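Local atomic coordinates of filamentous hemagglutinin (PDB entry 1RWR), a protein that probably serves as a secreted adhesin, its N-terminal secretion domain directing export through the two-partner secretion pathway. Residues A[74-79]-A[97-102]. Sequence-based numbering, arbitrary orientation.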
# COMPACT_ATOMS: atom_id res chain seq x y z
N SER A 74 -0.23 3.07 17.50
CA SER A 74 0.95 2.93 16.64
C SER A 74 0.65 2.44 15.21
O SER A 74 1.45 2.66 14.32
CB SER A 74 2.03 2.08 17.32
OG SER A 74 1.50 0.87 17.73
N ALA A 75 -0.53 1.84 14.98
CA ALA A 75 -0.96 1.37 13.66
C ALA A 75 -2.47 1.59 13.61
O ALA A 75 -3.18 1.27 14.54
CB ALA A 75 -0.65 -0.11 13.47
N ILE A 76 -2.93 2.15 12.50
CA ILE A 76 -4.33 2.41 12.29
C ILE A 76 -4.74 1.59 11.06
O ILE A 76 -4.22 1.80 9.97
CB ILE A 76 -4.55 3.94 12.03
CG1 ILE A 76 -4.19 4.78 13.29
CG2 ILE A 76 -6.02 4.21 11.66
CD1 ILE A 76 -4.01 6.26 13.03
N LEU A 77 -5.62 0.62 11.29
CA LEU A 77 -6.18 -0.22 10.28
C LEU A 77 -7.62 0.21 10.01
O LEU A 77 -8.43 0.32 10.94
CB LEU A 77 -6.25 -1.63 10.84
CG LEU A 77 -6.96 -2.70 10.03
CD1 LEU A 77 -6.36 -2.93 8.64
CD2 LEU A 77 -6.89 -3.99 10.85
N ALA A 78 -7.92 0.46 8.75
CA ALA A 78 -9.25 0.70 8.25
C ALA A 78 -9.58 -0.49 7.38
O ALA A 78 -8.93 -0.68 6.35
CB ALA A 78 -9.29 2.01 7.40
N GLU A 79 -10.56 -1.29 7.78
CA GLU A 79 -10.97 -2.50 7.08
C GLU A 79 -12.40 -2.36 6.60
O GLU A 79 -13.27 -2.05 7.40
CB GLU A 79 -10.95 -3.70 8.04
CG GLU A 79 -11.35 -5.00 7.38
CD GLU A 79 -11.61 -6.14 8.36
OE1 GLU A 79 -11.39 -5.98 9.56
OE2 GLU A 79 -11.97 -7.26 7.90
N LYS A 97 -0.12 11.59 17.21
CA LYS A 97 1.06 10.74 17.11
C LYS A 97 1.07 10.08 15.74
O LYS A 97 0.06 9.54 15.29
CB LYS A 97 1.05 9.66 18.20
CG LYS A 97 2.24 8.67 18.19
CD LYS A 97 1.95 7.47 19.08
CE LYS A 97 3.06 6.35 19.03
NZ LYS A 97 2.95 5.49 17.81
N GLY A 98 2.22 10.11 15.09
CA GLY A 98 2.39 9.39 13.84
C GLY A 98 2.14 7.90 14.02
O GLY A 98 2.50 7.30 15.01
N ALA A 99 1.57 7.28 13.00
CA ALA A 99 1.26 5.85 13.06
C ALA A 99 1.34 5.21 11.68
O ALA A 99 1.27 5.91 10.66
CB ALA A 99 -0.13 5.65 13.62
N ASP A 100 1.52 3.90 11.63
CA ASP A 100 1.31 3.14 10.41
C ASP A 100 -0.16 3.22 9.98
O ASP A 100 -1.07 3.26 10.82
CB ASP A 100 1.63 1.65 10.61
CG ASP A 100 3.13 1.36 10.80
OD1 ASP A 100 3.99 2.22 10.49
OD2 ASP A 100 3.50 0.27 11.26
N LEU A 101 -0.38 3.30 8.68
CA LEU A 101 -1.71 3.24 8.09
C LEU A 101 -1.82 1.97 7.27
O LEU A 101 -0.95 1.67 6.45
CB LEU A 101 -2.01 4.46 7.18
CG LEU A 101 -2.08 5.82 7.87
CD1 LEU A 101 -2.27 6.89 6.79
CD2 LEU A 101 -3.21 5.87 8.89
N ILE A 102 -2.91 1.25 7.48
CA ILE A 102 -3.24 0.06 6.69
C ILE A 102 -4.68 0.23 6.25
O ILE A 102 -5.57 0.37 7.10
CB ILE A 102 -3.11 -1.25 7.53
CG1 ILE A 102 -1.74 -1.41 8.18
CG2 ILE A 102 -3.39 -2.43 6.64
CD1 ILE A 102 -1.58 -0.71 9.49
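The flat groups here are mainly the peptide units of two parallel strands, 75-79 and 99-102, neighbours in the long parallel sheet of a beta-helix. A75, L77, D100 and I102 lie on one face of this sheet; I76 and L101 lie on the other. Strand 31-36 pairs with the far edge of 75-79, and 119-125 follows 99-102.

Four backbone hydrogen bonds join the facing edges. S74 O takes D100 N at 3.0 Å, with the donor above the carbonyl plane. I76 grips both ways: its N gives to D100 O at 2.7 Å, and its O accepts I102 N at 2.9 Å, in the carbonyl plane. A78 N meets I102 O almost along the C=O axis.

I102 carries much of its face. Its CD1 reaches back to A75 CB, while CG2 meets L77 CD1 at 3.6 Å; the two side chains cross obliquely. On the other face, L101 CD2 touches I76 CB, and I76 CD1 extends to A99 CB. D100 sets its carboxylate beside its own backbone N (chi1 -70°), and OD1 accepts a hydrogen bond from N121 ND2. The K97 chain bends at its end (chi4 -79°), bringing NZ against S74 CA and CB; NZ gives weak hydrogen bonds to A73 O and, at 3.4 Å, G98 O.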